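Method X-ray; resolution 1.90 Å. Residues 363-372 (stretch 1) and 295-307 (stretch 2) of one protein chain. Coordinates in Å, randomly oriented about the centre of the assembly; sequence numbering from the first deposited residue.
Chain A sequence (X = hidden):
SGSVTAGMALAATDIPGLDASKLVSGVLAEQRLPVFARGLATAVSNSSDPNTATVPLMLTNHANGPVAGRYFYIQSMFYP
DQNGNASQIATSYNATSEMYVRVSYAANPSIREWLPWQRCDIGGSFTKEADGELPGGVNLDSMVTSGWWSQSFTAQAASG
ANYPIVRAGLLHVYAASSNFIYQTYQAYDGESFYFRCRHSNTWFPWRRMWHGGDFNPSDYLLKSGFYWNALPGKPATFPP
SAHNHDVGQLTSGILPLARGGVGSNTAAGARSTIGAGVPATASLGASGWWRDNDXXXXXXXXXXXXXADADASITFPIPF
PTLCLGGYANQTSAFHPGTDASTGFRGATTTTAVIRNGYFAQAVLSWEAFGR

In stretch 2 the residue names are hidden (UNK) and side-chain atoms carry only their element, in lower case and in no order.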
# COMPACT_ATOMS: atom_id res chain seq x y z
N ALA A 363 -89.63 -67.13 -7.52
CA ALA A 363 -88.37 -67.31 -8.20
C ALA A 363 -87.41 -66.20 -7.82
O ALA A 363 -87.82 -65.06 -7.57
CB ALA A 363 -88.50 -67.34 -9.73
N VAL A 364 -86.14 -66.54 -7.80
CA VAL A 364 -85.09 -65.57 -7.52
C VAL A 364 -84.66 -64.94 -8.84
O VAL A 364 -84.29 -65.64 -9.78
CB VAL A 364 -83.89 -66.22 -6.83
CG1 VAL A 364 -82.79 -65.20 -6.70
CG2 VAL A 364 -84.30 -66.74 -5.43
N LEU A 365 -84.73 -63.61 -8.90
CA LEU A 365 -84.27 -62.84 -10.04
C LEU A 365 -83.08 -61.98 -9.64
O LEU A 365 -83.09 -61.35 -8.57
CB LEU A 365 -85.39 -61.96 -10.60
CG LEU A 365 -86.41 -62.66 -11.51
CD1 LEU A 365 -87.18 -63.76 -10.78
CD2 LEU A 365 -87.37 -61.63 -12.10
N SER A 366 -82.05 -61.98 -10.46
CA SER A 366 -80.97 -61.02 -10.28
C SER A 366 -81.29 -59.77 -11.09
O SER A 366 -82.16 -59.77 -11.97
CB SER A 366 -79.63 -61.61 -10.70
OG SER A 366 -79.65 -62.00 -12.06
N TRP A 367 -80.58 -58.68 -10.77
CA TRP A 367 -80.85 -57.42 -11.42
C TRP A 367 -79.58 -56.57 -11.46
O TRP A 367 -78.66 -56.74 -10.66
CB TRP A 367 -81.97 -56.68 -10.69
CG TRP A 367 -81.66 -56.33 -9.27
CD1 TRP A 367 -82.06 -57.01 -8.16
CD2 TRP A 367 -80.87 -55.23 -8.81
NE1 TRP A 367 -81.59 -56.39 -7.03
CE2 TRP A 367 -80.84 -55.30 -7.40
CE3 TRP A 367 -80.20 -54.19 -9.43
CZ2 TRP A 367 -80.15 -54.38 -6.61
CZ3 TRP A 367 -79.49 -53.27 -8.65
CH2 TRP A 367 -79.48 -53.37 -7.26
N GLU A 368 -79.56 -55.64 -12.43
CA GLU A 368 -78.55 -54.60 -12.51
C GLU A 368 -79.24 -53.27 -12.77
O GLU A 368 -80.30 -53.21 -13.41
CB GLU A 368 -77.57 -54.88 -13.65
CG GLU A 368 -76.36 -55.67 -13.28
CD GLU A 368 -75.30 -55.63 -14.39
OE1 GLU A 368 -75.43 -56.40 -15.36
OE2 GLU A 368 -74.39 -54.79 -14.31
N ALA A 369 -78.64 -52.20 -12.25
CA ALA A 369 -79.16 -50.86 -12.44
C ALA A 369 -77.99 -49.91 -12.60
O ALA A 369 -76.89 -50.18 -12.12
CB ALA A 369 -80.03 -50.42 -11.27
N PHE A 370 -78.22 -48.79 -13.30
CA PHE A 370 -77.17 -47.80 -13.49
C PHE A 370 -77.78 -46.41 -13.38
O PHE A 370 -78.98 -46.21 -13.58
CB PHE A 370 -76.42 -48.02 -14.81
CG PHE A 370 -77.27 -47.84 -16.04
CD1 PHE A 370 -78.07 -48.88 -16.50
CD2 PHE A 370 -77.27 -46.63 -16.73
CE1 PHE A 370 -78.86 -48.72 -17.62
CE2 PHE A 370 -78.05 -46.46 -17.86
CZ PHE A 370 -78.85 -47.50 -18.31
N GLY A 371 -76.93 -45.44 -13.03
CA GLY A 371 -77.43 -44.10 -12.84
C GLY A 371 -76.33 -43.15 -12.41
O GLY A 371 -75.15 -43.38 -12.70
N ARG A 372 -76.70 -42.08 -11.72
CA ARG A 372 -75.73 -41.07 -11.32
C ARG A 372 -76.25 -40.33 -10.11
O ARG A 372 -77.37 -40.58 -9.63
CB ARG A 372 -75.45 -40.10 -12.47
CG ARG A 372 -76.66 -39.27 -12.91
CD ARG A 372 -76.27 -38.23 -13.95
NE ARG A 372 -77.44 -37.66 -14.63
CZ ARG A 372 -78.04 -36.53 -14.25
NH1 ARG A 372 -77.59 -35.85 -13.21
NH2 ARG A 372 -79.09 -36.09 -14.93
OXT ARG A 372 -75.55 -39.47 -9.58
N UNK A 295 -66.77 -39.70 -14.23
CA UNK A 295 -68.04 -39.22 -14.72
C UNK A 295 -69.16 -39.26 -13.68
O UNK A 295 -70.19 -38.59 -13.87
c UNK A 295 -68.49 -40.04 -15.94
c UNK A 295 -67.42 -40.06 -17.02
o UNK A 295 -68.78 -41.39 -15.54
N UNK A 296 -69.01 -40.05 -12.63
CA UNK A 296 -70.09 -40.25 -11.67
C UNK A 296 -71.05 -41.36 -12.01
O UNK A 296 -72.01 -41.57 -11.27
N UNK A 297 -70.84 -42.08 -13.11
CA UNK A 297 -71.71 -43.20 -13.44
C UNK A 297 -71.57 -44.29 -12.38
O UNK A 297 -70.46 -44.64 -11.96
c UNK A 297 -72.16 -44.98 -15.28
c UNK A 297 -71.37 -43.76 -14.82
c UNK A 297 -73.60 -44.60 -15.56
c UNK A 297 -71.52 -45.57 -16.52
N UNK A 298 -72.72 -44.81 -11.94
CA UNK A 298 -72.78 -45.85 -10.92
C UNK A 298 -73.55 -47.03 -11.50
O UNK A 298 -74.60 -46.83 -12.12
c UNK A 298 -73.37 -43.55 -7.88
c UNK A 298 -73.46 -45.37 -9.63
c UNK A 298 -73.69 -46.55 -8.67
c UNK A 298 -72.64 -44.25 -8.97
N UNK A 299 -73.02 -48.22 -11.29
CA UNK A 299 -73.72 -49.46 -11.58
C UNK A 299 -73.88 -50.25 -10.30
O UNK A 299 -72.97 -50.30 -9.47
c UNK A 299 -72.88 -49.68 -13.99
n UNK A 299 -74.59 -50.39 -16.97
n UNK A 299 -73.57 -51.68 -15.34
c UNK A 299 -72.50 -50.72 -15.05
c UNK A 299 -72.98 -50.32 -12.61
c UNK A 299 -74.54 -51.51 -16.25
n UNK A 299 -75.44 -52.45 -16.44
N UNK A 300 -75.04 -50.88 -10.14
CA UNK A 300 -75.34 -51.62 -8.93
C UNK A 300 -76.04 -52.92 -9.33
O UNK A 300 -76.51 -53.07 -10.45
c UNK A 300 -76.46 -48.75 -6.51
c UNK A 300 -76.24 -50.82 -7.97
o UNK A 300 -76.43 -49.35 -5.45
n UNK A 300 -77.04 -47.57 -6.65
c UNK A 300 -75.84 -49.37 -7.78
N UNK A 301 -76.08 -53.87 -8.39
CA UNK A 301 -76.65 -55.18 -8.67
C UNK A 301 -77.06 -55.85 -7.37
O UNK A 301 -76.63 -55.45 -6.28
c UNK A 301 -73.24 -55.29 -8.86
c UNK A 301 -72.23 -55.74 -8.00
c UNK A 301 -73.99 -57.11 -7.79
c UNK A 301 -73.00 -54.16 -9.65
c UNK A 301 -70.79 -54.00 -8.67
c UNK A 301 -74.36 -56.18 -8.71
c UNK A 301 -70.99 -55.09 -7.89
n UNK A 301 -72.71 -56.84 -7.34
c UNK A 301 -75.66 -56.08 -9.42
c UNK A 301 -71.77 -53.52 -9.54
N UNK A 302 -77.87 -56.88 -7.51
CA UNK A 302 -78.37 -57.63 -6.37
C UNK A 302 -79.27 -58.75 -6.86
O UNK A 302 -79.34 -59.03 -8.06
N UNK A 303 -79.94 -59.39 -5.91
CA UNK A 303 -80.90 -60.44 -6.23
C UNK A 303 -82.13 -60.25 -5.36
O UNK A 303 -82.07 -59.61 -4.31
c UNK A 303 -77.83 -61.58 -5.84
o UNK A 303 -77.82 -61.70 -4.61
c UNK A 303 -79.00 -62.12 -6.67
n UNK A 303 -76.83 -60.99 -6.52
c UNK A 303 -80.34 -61.85 -6.01
N UNK A 304 -83.26 -60.80 -5.80
CA UNK A 304 -84.51 -60.62 -5.07
C UNK A 304 -85.41 -61.82 -5.35
O UNK A 304 -85.44 -62.34 -6.46
c UNK A 304 -85.63 -59.28 -6.90
c UNK A 304 -86.34 -58.97 -4.53
c UNK A 304 -85.19 -59.28 -5.46
N UNK A 305 -86.14 -62.26 -4.32
CA UNK A 305 -87.16 -63.30 -4.49
C UNK A 305 -88.47 -62.64 -4.86
O UNK A 305 -88.96 -61.76 -4.13
c UNK A 305 -87.31 -64.13 -3.22
o UNK A 305 -86.08 -64.81 -2.94
c UNK A 305 -88.43 -65.20 -3.40
N UNK A 306 -89.02 -63.03 -6.00
CA UNK A 306 -90.28 -62.51 -6.50
C UNK A 306 -91.38 -63.57 -6.36
O UNK A 306 -91.11 -64.78 -6.48
s UNK A 306 -89.03 -60.83 -8.35
c UNK A 306 -90.19 -62.10 -7.98
N UNK A 307 -92.62 -63.17 -6.11
CA UNK A 307 -93.72 -64.14 -6.13
C UNK A 307 -94.07 -64.49 -7.57
O UNK A 307 -93.67 -63.82 -8.52
c UNK A 307 -93.14 -61.80 -6.08
c UNK A 307 -94.42 -61.95 -5.25
c UNK A 307 -94.88 -63.40 -5.46
O HOH W 1 -72.75 -39.88 -9.47
O HOH W 2 -81.68 -56.83 -4.20

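Position 295 has one carbon carrying an oxygen and a carbon, the fork of threonine. T295 lies out of reach of stretch 1, and its OG1 accepts a hydrogen bond from the backbone N of 297, 3.3 Å away. Position 296 has no side-chain atoms and is glycine; with phi at 88°, a CB would jam against the preceding carbonyl. A water donates to G296 O and R372 OXT.

Position 297 has four carbons forked at the second: leucine. L297 CD1 reaches back to 3.5 Å from G371 O. Position 298 also has four carbons, but forked at the first with one arm two carbons long: isoleucine, a beta-branched residue at home in strands. I298 N donates to G371 O and I298 O accepts from G371 N, both at 2.9 Å.

Position 299 runs three carbons, a nitrogen, then a carbon with two more nitrogens: arginine. R299 NH2 forms a salt bridge with E368 OE2 at 3.3 Å, its hydrogen bonds weak, while F370 CB lies over one guanidinium face. Position 300 has three carbons, the third carrying one oxygen and one nitrogen. That is an amide, hence glutamine; Q300 CB lies 4.1 Å from W367 CZ3, and the amide is satisfied elsewhere in the structure.

Position 301 has a carbon leading to fused five- and six-membered rings with one nitrogen: tryptophan. W301 CB packs 3.9 Å from E368 CG. Position 302 is bare, a glycine, and for a visible reason: the W367 ring covers its backbone, and a CB would come within 2.8 Å of W367 CZ2.

Position 303 repeats the three-carbon amide pattern: glutamine. Q303 has its CG 4.1 Å from S366 CB, at an exposed site suited to a polar chain. Position 304, one carbon carrying two, is valine; V304 CG1 meets W367 CD1 at 4.4 Å.

Position 305 forks into oxygen and carbon: threonine, with T305 OG1 3.6 Å from V364 CG2. Position 306, a carbon and a sulfur, is cysteine; C306 SG packs 4.2 Å from L365 CD2 in a buried spot. Position 307 closes three carbons onto its own N: proline. P307 lies beyond the strand.

The contact is an antiparallel ladder. Paired backbone hydrogen bonds join A363, L365, W367, A369 and G371 to alternate residues from C306 back to I298. Around them, E368 and R299 add charge pairing on one face, while on the other W367 fills the space that G302 leaves open.

Stretch 2 (295-307) TGLIRQWGQVTCP
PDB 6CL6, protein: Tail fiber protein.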